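Local coordinates for protein N-acetylneuraminate lyase (Fusobacterium nucleatum subsp. nucleatum ATCC 25586, PDB 5ZKA) that is a bacterial lyase of the dihydrodipicolinate synthetase family, built on a TIM barrel with additional helices at the carboxyl end of its chain, at residues L117-P122 / Y135-I139; L25-Y29 / Y265-K269. All coordinates share one frame. Numbering follows the deposited sequence.

Both contacts involve loop residues just past barrel strands, at the carboxyl ends of the strands, where TIM barrels carry their active sites. Interaction 1 lies within one beta-alpha-beta unit, joining strand 117-120 to the helix that follows it. Interaction 2 is long-range, with 235 residues between its segments, and ties the loop after strand 20-24 to helix 264-274, beyond the barrel. Their centres are 25 Å apart, on opposite sides of the chain's centre, and their nearest atoms about 11 Å apart, so they do not touch. Round the barrel by the shorter way, strands 89-93 and 55-58 stand between 117-120 and 20-24. The modified lysine, Lys-178, likewise follows a barrel strand, 174-176.

Interaction 1 of 2, residues L117-P122 / Y135-I139; sequences LSAVTP and YYETI
Ala-119 is the middle of the apolar core: its CB points at helix 135-139 and lies 4.0 Å from Tyr-135 CE1, 3.9 Å from Tyr-136 CE1 and 4.0 Å from Ile-139 CD1. A methyl group is small enough to let two tyrosines and an isoleucine converge on it. Beside it, Leu-117 (chi1 m, chi2 t) sets CD1 3.9 Å from CG2 of Ile-139, whose side chain is mt, while Ser-118, between Leu-117 and Ala-119, turns its CB away. The strand is extended, and its axis passes 10.1 Å from that of the helix at 154°, nearly antiparallel, with CA of Ala-119 7.7 Å from CA of Tyr-136 and CA of Pro-122 7.8 Å from CA of Tyr-135. This is the strand-helix half of a right-handed beta-alpha-beta crossover of the TIM barrel, completed by strand 147-150; Leu-99 of helix 99-112 also covers Tyr-135 and Ile-139. Beyond the strand, Pro-122 lays CD over one face of the Tyr-135 ring, 3.7 Å from its centroid, a CH-pi contact. The tyrosines reach the strand end with chi1 t in Tyr-135 and m in Tyr-136; tyrosine suits both places: its ring spans the gap to the strand while its hydroxyl meets a backbone carbonyl. Tyr-136 OH donates to Ala-119 O at 2.7 Å; Tyr-135 OH makes a weak bond to Val-120 O, also at 2.7 Å, and is also hydrogen-bonded to Ser-96 N.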
# COMPACT_ATOMS: atom_id res chain seq x y z
N LEU A 117 19.50 0.22 18.80
CA LEU A 117 19.44 -1.16 18.34
C LEU A 117 18.20 -1.36 17.49
O LEU A 117 17.26 -0.58 17.54
CB LEU A 117 19.39 -2.15 19.51
CG LEU A 117 20.46 -2.07 20.60
CD1 LEU A 117 20.22 -3.18 21.65
CD2 LEU A 117 21.83 -2.22 19.98
N SER A 118 18.21 -2.45 16.74
CA SER A 118 17.03 -2.97 16.07
C SER A 118 17.06 -4.48 16.22
O SER A 118 18.11 -5.08 16.45
CB SER A 118 16.98 -2.56 14.60
OG SER A 118 15.69 -2.75 14.05
N ALA A 119 15.89 -5.12 16.09
CA ALA A 119 15.87 -6.57 16.20
C ALA A 119 14.68 -7.11 15.43
O ALA A 119 13.54 -6.73 15.70
CB ALA A 119 15.80 -7.02 17.67
N VAL A 120 14.95 -8.01 14.48
CA VAL A 120 13.86 -8.66 13.75
C VAL A 120 13.01 -9.46 14.73
O VAL A 120 13.49 -9.95 15.75
CB VAL A 120 14.43 -9.54 12.62
CG1 VAL A 120 15.35 -10.62 13.20
CG2 VAL A 120 13.29 -10.15 11.79
N THR A 121 11.72 -9.59 14.42
CA THR A 121 10.89 -10.48 15.22
C THR A 121 11.49 -11.88 15.20
O THR A 121 11.95 -12.35 14.15
CB THR A 121 9.45 -10.51 14.70
OG1 THR A 121 9.44 -10.90 13.32
CG2 THR A 121 8.80 -9.13 14.83
N PRO A 122 11.55 -12.58 16.34
CA PRO A 122 12.09 -13.95 16.32
C PRO A 122 11.22 -14.81 15.41
O PRO A 122 10.00 -14.66 15.36
CB PRO A 122 12.02 -14.39 17.78
CG PRO A 122 10.99 -13.53 18.40
CD PRO A 122 11.04 -12.21 17.67
N TYR A 135 11.06 -11.11 24.32
CA TYR A 135 12.31 -11.00 23.56
C TYR A 135 12.73 -9.55 23.44
O TYR A 135 13.87 -9.19 23.76
CB TYR A 135 12.09 -11.68 22.21
CG TYR A 135 12.99 -11.36 21.03
CD1 TYR A 135 12.74 -10.26 20.21
CD2 TYR A 135 14.01 -12.23 20.67
CE1 TYR A 135 13.52 -10.01 19.10
CE2 TYR A 135 14.79 -11.99 19.54
CZ TYR A 135 14.54 -10.88 18.77
OH TYR A 135 15.30 -10.63 17.65
N TYR A 136 11.81 -8.68 23.01
CA TYR A 136 12.14 -7.26 22.87
C TYR A 136 12.48 -6.64 24.21
O TYR A 136 13.48 -5.93 24.34
CB TYR A 136 10.98 -6.52 22.21
CG TYR A 136 10.98 -6.71 20.71
CD1 TYR A 136 12.06 -6.25 19.93
CD2 TYR A 136 9.93 -7.36 20.06
CE1 TYR A 136 12.07 -6.43 18.55
CE2 TYR A 136 9.94 -7.54 18.69
CZ TYR A 136 11.02 -7.07 17.95
OH TYR A 136 11.05 -7.25 16.59
N GLU A 137 11.66 -6.90 25.23
CA GLU A 137 11.90 -6.28 26.52
C GLU A 137 13.21 -6.77 27.12
O GLU A 137 13.89 -6.00 27.82
CB GLU A 137 10.73 -6.55 27.47
CG GLU A 137 9.40 -6.13 26.89
CD GLU A 137 8.59 -5.25 27.81
OE1 GLU A 137 7.77 -5.79 28.59
OE2 GLU A 137 8.78 -4.01 27.76
N THR A 138 13.57 -8.03 26.86
CA THR A 138 14.81 -8.57 27.41
C THR A 138 16.03 -7.90 26.78
O THR A 138 16.98 -7.54 27.48
CB THR A 138 14.85 -10.09 27.20
OG1 THR A 138 13.81 -10.72 27.97
CG2 THR A 138 16.20 -10.66 27.62
N ILE A 139 16.02 -7.72 25.46
CA ILE A 139 17.15 -7.06 24.83
C ILE A 139 17.30 -5.64 25.37
O ILE A 139 18.41 -5.19 25.66
CB ILE A 139 17.00 -7.06 23.29
CG1 ILE A 139 16.88 -8.50 22.78
CG2 ILE A 139 18.20 -6.35 22.65
CD1 ILE A 139 16.44 -8.62 21.31

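Interaction 2 of 2, residues L25-Y29 / Y265-K269; sequences LMVPY and YQTIK
Residues 26-29 run extended without forming a regular strand, and they face a turn of helix 265-269 with CA of Met-26 8.0 Å from CA of Lys-269. Tyr-265, Ile-268 and Lys-269, at positions i, i+3 and i+4, offer one side of the helix, on which Met-26 lies. With chi1 m, chi2 at -141° between wells and chi3 p, the thioether of Met-26 bends so that Met-26 SD sits 3.5 Å from Ile-268 CG2, while Met-26 CE lies 4.1 Å from Tyr-265 CD1 and 3.7 Å from Lys-269 CE. Flexible and unbranched, methionine suits such an uneven slot; Asn-224 of helix 223-237 borders it, touching both Met-26 and Ile-268. Ile-268, in its mt rotamer, presents the branch methyl CG2 to the sulfur. Lys-269 starts from chi1 m and then stays trans from chi2 to chi4, a straight arm that passes Met-26 with its methylenes and carries NZ to the loop, where it donates to Val-27 O at 2.9 Å. Val-27 takes part through its carbonyl; its own side chain turns away from the helix. Tyr-29 (chi1 m) has its ring edge, not its face, near the Lys-269 ammonium, with CD2 4.0 Å from NZ, and its OH is hydrogen-bonded to Gly-63 O. The contact thus fastens helix 264-274, beyond the barrel, to the loop after the barrel strand 20-24. NZ is also hydrogen-bonded to Tyr-281 O and salt-bridged to Glu-64, so the buried positive charge is met by two backbone carbonyls and a carboxylate, and one lysine links loops from three separate parts of the chain.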
# COMPACT_ATOMS: atom_id res chain seq x y z
N LEU A 25 23.17 -1.26 5.15
CA LEU A 25 24.54 -1.36 4.67
C LEU A 25 24.83 -2.74 4.10
O LEU A 25 24.65 -3.76 4.77
CB LEU A 25 25.48 -1.03 5.83
CG LEU A 25 26.97 -0.98 5.49
CD1 LEU A 25 27.22 0.20 4.56
CD2 LEU A 25 27.79 -0.87 6.76
N MET A 26 25.30 -2.77 2.86
CA MET A 26 25.77 -4.02 2.28
C MET A 26 27.20 -4.30 2.72
O MET A 26 27.98 -3.39 3.01
CB MET A 26 25.70 -3.96 0.76
CG MET A 26 24.31 -3.64 0.27
SD MET A 26 23.88 -4.57 -1.20
CE MET A 26 23.95 -6.26 -0.62
N VAL A 27 27.54 -5.59 2.74
CA VAL A 27 28.83 -6.05 3.24
C VAL A 27 29.51 -6.84 2.13
O VAL A 27 28.89 -7.74 1.56
CB VAL A 27 28.69 -6.91 4.51
CG1 VAL A 27 30.07 -7.43 4.94
CG2 VAL A 27 28.04 -6.10 5.61
N PRO A 28 30.77 -6.54 1.79
CA PRO A 28 31.46 -7.33 0.78
C PRO A 28 32.18 -8.51 1.41
O PRO A 28 32.92 -8.37 2.39
CB PRO A 28 32.44 -6.33 0.16
CG PRO A 28 32.75 -5.38 1.26
CD PRO A 28 31.51 -5.32 2.15
N TYR A 29 31.95 -9.69 0.84
CA TYR A 29 32.52 -10.93 1.33
C TYR A 29 33.50 -11.47 0.31
O TYR A 29 33.34 -11.27 -0.89
CB TYR A 29 31.43 -11.97 1.63
CG TYR A 29 30.46 -11.50 2.69
CD1 TYR A 29 30.78 -11.61 4.05
CD2 TYR A 29 29.24 -10.93 2.35
CE1 TYR A 29 29.90 -11.17 5.04
CE2 TYR A 29 28.34 -10.49 3.32
CZ TYR A 29 28.68 -10.61 4.67
OH TYR A 29 27.80 -10.17 5.62
N TYR A 265 20.62 -8.44 -4.54
CA TYR A 265 21.91 -8.23 -3.88
C TYR A 265 23.05 -8.21 -4.88
O TYR A 265 23.95 -7.37 -4.79
CB TYR A 265 22.15 -9.30 -2.81
CG TYR A 265 21.17 -9.26 -1.66
CD1 TYR A 265 20.43 -8.11 -1.39
CD2 TYR A 265 20.99 -10.36 -0.83
CE1 TYR A 265 19.52 -8.06 -0.34
CE2 TYR A 265 20.08 -10.32 0.22
CZ TYR A 265 19.35 -9.18 0.46
OH TYR A 265 18.46 -9.14 1.51
N GLN A 266 23.01 -9.11 -5.87
CA GLN A 266 24.07 -9.15 -6.88
C GLN A 266 24.12 -7.86 -7.70
O GLN A 266 25.20 -7.40 -8.07
CB GLN A 266 23.85 -10.35 -7.80
CG GLN A 266 24.00 -11.71 -7.12
CD GLN A 266 22.68 -12.24 -6.55
OE1 GLN A 266 21.70 -11.50 -6.41
NE2 GLN A 266 22.67 -13.53 -6.20
N THR A 267 22.96 -7.27 -8.00
CA THR A 267 22.94 -6.11 -8.88
C THR A 267 23.38 -4.84 -8.16
O THR A 267 24.12 -4.03 -8.72
CB THR A 267 21.54 -5.93 -9.48
OG1 THR A 267 21.26 -7.07 -10.31
CG2 THR A 267 21.45 -4.67 -10.35
N ILE A 268 22.95 -4.67 -6.90
CA ILE A 268 23.45 -3.54 -6.11
C ILE A 268 24.96 -3.62 -5.98
O ILE A 268 25.68 -2.62 -6.18
CB ILE A 268 22.75 -3.48 -4.74
CG1 ILE A 268 21.24 -3.22 -4.93
CG2 ILE A 268 23.41 -2.40 -3.85
CD1 ILE A 268 20.42 -3.34 -3.66
N LYS A 269 25.49 -4.81 -5.67
CA LYS A 269 26.94 -4.95 -5.55
C LYS A 269 27.63 -4.72 -6.89
O LYS A 269 28.71 -4.11 -6.94
CB LYS A 269 27.29 -6.33 -5.00
CG LYS A 269 26.91 -6.48 -3.54
CD LYS A 269 27.63 -7.64 -2.88
CE LYS A 269 27.26 -7.74 -1.40
NZ LYS A 269 27.76 -8.99 -0.77